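Local coordinates for protein ribonuclease S-3 (Pyrus pyrifolia, PDB 1IQQ) that cleaves RNA as a T2-family ribonuclease of the pistil and is responsible for gametophytic self-incompatibility in Japanese pear, at residues A[9-14]-A[25-30]. Residues are numbered along the deposited sequence; the frame is centred on the assembly and turned at random.
Sequences QYQLAV and PPDKLF
Gln11, the first residue of helix 11-14, grips the loop at both Leu29 and Asp27. Its backbone N gives a nearly straight hydrogen bond to Leu29 O (2.9 Å), while its side-chain OE1 accepts one from Asp27 N, also 2.9 Å long, with the donor tilted 28° from the amide plane. CG stands anti to the carbonyl carbon (chi1 -60°) and the chain runs extended beyond it, lying side by side with Asp27. The other end of the amide is held too: NE2 donates to a water that in turn donates to Asp27 OD1, and is hydrogen-bonded to Thr31 OG1. Bonds at both ends are consistent with an amide kept in one orientation. A CA-H...O contact from Phe30 CA to Gln9 O (3.2 Å) adds to the backbone pairing. Lys28, at the centre of an inverse gamma turn, bends the chain between Asp27 and Leu29.

Aromatic contacts join the strand ends. Tyr10 and Phe30 form an antiparallel non-hydrogen-bonded pair, where Tyr10 CB sits over the centre of the Phe30 ring, 3.8 Å from its centroid, in a CH-pi contact. The two rings are near parallel but slid apart and barely overlap. Tyr10 CE1 lies 3.5 Å from Lys28 C, and Lys28 CB and CG pass beside the phenol OH.

Aliphatic contacts continue along the helix start: Pro26 CB rests against Gln11 CB at 3.8 Å, and Leu12 CD2 lies alongside Lys28 CE.

The contact adjoins the active site: Gln9, which by similarity binds the RNA 3'-phosphate, has its side chain about 3 Å from that of the proton donor His33. Strand 3-10 ends at Tyr10, the N-cap of helix 11-14, and strand 30-38 begins at Phe30, placing the contact at one end of their antiparallel pairing. Phe30 packs against strand 161-171 and helix 117-123, and Tyr10 meets Tyr200 edge-to-face.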
ATOM      1  N   GLN A   9      -1.246  -0.250  -3.952  1.00  5.94           N
ATOM      2  CA  GLN A   9      -1.835   0.611  -5.023  1.00  5.13           C
ATOM      3  C   GLN A   9      -2.125  -0.195  -6.242  1.00  5.76           C
ATOM      4  O   GLN A   9      -1.303  -1.049  -6.626  1.00  6.88           O
ATOM      5  CB  GLN A   9      -0.857   1.768  -5.352  1.00  5.88           C
ATOM      6  CG  GLN A   9       0.486   1.276  -5.935  1.00  7.00           C
ATOM      7  CD  GLN A   9       1.494   2.377  -6.128  1.00 10.49           C
ATOM      8  OE1 GLN A   9       2.681   2.084  -6.419  1.00 16.41           O
ATOM      9  NE2 GLN A   9       1.085   3.616  -5.992  1.00 10.98           N
ATOM     10  N   TYR A  10      -3.297   0.030  -6.861  1.00  6.12           N
ATOM     11  CA  TYR A  10      -3.711  -0.689  -8.075  1.00  4.68           C
ATOM     12  C   TYR A  10      -3.092   0.053  -9.256  1.00  7.04           C
ATOM     13  O   TYR A  10      -3.472   1.182  -9.540  1.00  7.03           O
ATOM     14  CB  TYR A  10      -5.246  -0.641  -8.096  1.00  4.63           C
ATOM     15  CG  TYR A  10      -5.827  -1.297  -9.320  1.00  6.40           C
ATOM     16  CD1 TYR A  10      -5.407  -2.530  -9.748  1.00  5.12           C
ATOM     17  CD2 TYR A  10      -6.850  -0.691 -10.028  1.00  7.69           C
ATOM     18  CE1 TYR A  10      -5.977  -3.187 -10.852  1.00  8.33           C
ATOM     19  CE2 TYR A  10      -7.434  -1.299 -11.113  1.00  6.70           C
ATOM     20  CZ  TYR A  10      -7.005  -2.548 -11.553  1.00  7.04           C
ATOM     21  OH  TYR A  10      -7.513  -3.166 -12.711  1.00  9.06           O
ATOM     22  N   GLN A  11      -2.096  -0.594  -9.875  1.00  6.81           N
ATOM     23  CA  GLN A  11      -1.288   0.112 -10.872  1.00  6.71           C
ATOM     24  C   GLN A  11      -2.080   0.772 -12.008  1.00  7.77           C
ATOM     25  O   GLN A  11      -1.754   1.888 -12.364  1.00  8.58           O
ATOM     26  CB  GLN A  11      -0.255  -0.874 -11.453  1.00  8.29           C
ATOM     27  CG  GLN A  11       0.691  -1.461 -10.414  1.00  7.40           C
ATOM     28  CD  GLN A  11       1.719  -2.353 -11.081  1.00 10.63           C
ATOM     29  OE1 GLN A  11       1.780  -2.457 -12.332  1.00  9.87           O
ATOM     30  NE2 GLN A  11       2.555  -2.990 -10.279  1.00  8.75           N
ATOM     31  N   LEU A  12      -3.085   0.065 -12.516  1.00  7.57           N
ATOM     32  CA  LEU A  12      -3.890   0.608 -13.631  1.00  8.97           C
ATOM     33  C   LEU A  12      -4.471   1.942 -13.253  1.00 10.97           C
ATOM     34  O   LEU A  12      -4.448   2.909 -14.043  1.00 12.57           O
ATOM     35  CB  LEU A  12      -5.017  -0.366 -13.996  1.00  8.86           C
ATOM     36  CG  LEU A  12      -5.763  -0.044 -15.296  1.00 13.08           C
ATOM     37  CD1 LEU A  12      -4.914  -0.542 -16.536  1.00 17.71           C
ATOM     38  CD2 LEU A  12      -7.069  -0.782 -15.339  1.00 13.83           C
ATOM     39  N   ALA A  13      -4.961   2.072 -12.025  1.00  7.11           N
ATOM     40  CA  ALA A  13      -5.534   3.328 -11.602  1.00  7.45           C
ATOM     41  C   ALA A  13      -4.514   4.399 -11.254  1.00 10.09           C
ATOM     42  O   ALA A  13      -4.710   5.610 -11.509  1.00 11.15           O
ATOM     43  CB  ALA A  13      -6.480   3.068 -10.385  1.00  7.24           C
ATOM     44  N   VAL A  14      -3.404   4.008 -10.642  1.00  8.66           N
ATOM     45  CA  VAL A  14      -2.342   4.960 -10.328  1.00  9.33           C
ATOM     46  C   VAL A  14      -1.892   5.650 -11.622  1.00  9.00           C
ATOM     47  O   VAL A  14      -1.668   6.858 -11.625  1.00 11.94           O
ATOM     48  CB  VAL A  14      -1.091   4.221  -9.731  1.00 12.36           C
ATOM     49  CG1 VAL A  14       0.077   5.176  -9.492  1.00 14.07           C
ATOM     50  CG2 VAL A  14      -1.501   3.572  -8.392  1.00 12.85           C
ATOM     51  N   PRO A  25       4.076   0.183 -18.977  1.00 12.26           N
ATOM     52  CA  PRO A  25       2.657  -0.212 -18.962  1.00 12.43           C
ATOM     53  C   PRO A  25       2.280  -0.857 -17.622  1.00 11.34           C
ATOM     54  O   PRO A  25       2.952  -1.777 -17.183  1.00 12.11           O
ATOM     55  CB  PRO A  25       2.552  -1.148 -20.140  1.00 14.94           C
ATOM     56  CG  PRO A  25       3.965  -1.805 -20.161  1.00 15.96           C
ATOM     57  CD  PRO A  25       4.914  -0.712 -19.795  1.00 16.42           C
ATOM     58  N   PRO A  26       1.219  -0.370 -16.968  1.00 11.35           N
ATOM     59  CA  PRO A  26       0.846  -0.966 -15.684  1.00 10.50           C
ATOM     60  C   PRO A  26       0.175  -2.294 -15.817  1.00 10.57           C
ATOM     61  O   PRO A  26      -0.474  -2.594 -16.818  1.00 13.35           O
ATOM     62  CB  PRO A  26      -0.092   0.095 -15.076  1.00 10.47           C
ATOM     63  CG  PRO A  26      -0.790   0.643 -16.346  1.00 11.44           C
ATOM     64  CD  PRO A  26       0.450   0.851 -17.239  1.00 11.16           C
ATOM     65  N   ASP A  27       0.261  -3.068 -14.749  1.00  9.59           N
ATOM     66  CA  ASP A  27      -0.430  -4.325 -14.666  1.00  9.36           C
ATOM     67  C   ASP A  27      -1.748  -4.079 -13.904  1.00  9.22           C
ATOM     68  O   ASP A  27      -1.879  -3.089 -13.163  1.00  9.57           O
ATOM     69  CB  ASP A  27       0.353  -5.356 -13.837  1.00 11.07           C
ATOM     70  CG  ASP A  27       1.607  -5.826 -14.553  1.00 16.10           C
ATOM     71  OD1 ASP A  27       2.624  -6.087 -13.875  1.00 17.07           O
ATOM     72  OD2 ASP A  27       1.586  -5.949 -15.797  1.00 15.48           O
ATOM     73  N   LYS A  28      -2.677  -5.012 -14.065  1.00  9.73           N
ATOM     74  CA  LYS A  28      -3.946  -4.887 -13.299  1.00  9.06           C
ATOM     75  C   LYS A  28      -3.747  -5.613 -11.954  1.00  7.94           C
ATOM     76  O   LYS A  28      -4.432  -6.596 -11.599  1.00  8.41           O
ATOM     77  CB  LYS A  28      -5.081  -5.525 -14.118  1.00 11.18           C
ATOM     78  CG  LYS A  28      -5.436  -4.652 -15.359  1.00 12.24           C
ATOM     79  CD  LYS A  28      -6.689  -5.137 -16.119  1.00 14.72           C
ATOM     80  CE  LYS A  28      -6.880  -4.309 -17.389  1.00 20.75           C
ATOM     81  NZ  LYS A  28      -7.955  -4.884 -18.274  1.00 22.30           N
ATOM     82  N   LEU A  29      -2.813  -5.057 -11.179  1.00  7.54           N
ATOM     83  CA  LEU A  29      -2.390  -5.638  -9.926  1.00  7.89           C
ATOM     84  C   LEU A  29      -2.168  -4.570  -8.855  1.00  7.07           C
ATOM     85  O   LEU A  29      -1.806  -3.433  -9.159  1.00  7.26           O
ATOM     86  CB  LEU A  29      -1.027  -6.362 -10.078  1.00  9.21           C
ATOM     87  CG  LEU A  29      -1.131  -7.662 -10.893  1.00  7.41           C
ATOM     88  CD1 LEU A  29       0.268  -8.189 -11.213  1.00 10.35           C
ATOM     89  CD2 LEU A  29      -1.880  -8.711 -10.140  1.00  8.60           C
ATOM     90  N   PHE A  30      -2.379  -5.004  -7.606  1.00  5.92           N
ATOM     91  CA  PHE A  30      -2.009  -4.168  -6.437  1.00  5.32           C
ATOM     92  C   PHE A  30      -0.569  -4.537  -6.055  1.00  7.96           C
ATOM     93  O   PHE A  30      -0.315  -5.710  -5.820  1.00  8.91           O
ATOM     94  CB  PHE A  30      -2.937  -4.507  -5.237  1.00  6.20           C
ATOM     95  CG  PHE A  30      -4.243  -3.709  -5.207  1.00  5.75           C
ATOM     96  CD1 PHE A  30      -5.416  -4.156  -5.825  1.00  5.42           C
ATOM     97  CD2 PHE A  30      -4.282  -2.517  -4.511  1.00  5.84           C
ATOM     98  CE1 PHE A  30      -6.611  -3.421  -5.728  1.00  6.26           C
ATOM     99  CE2 PHE A  30      -5.443  -1.773  -4.401  1.00  6.12           C
ATOM    100  CZ  PHE A  30      -6.599  -2.230  -5.007  1.00  6.45           C
TER
HETATM  101  O   HOH W   1       3.796  -5.405 -11.424  1.00 13.75           O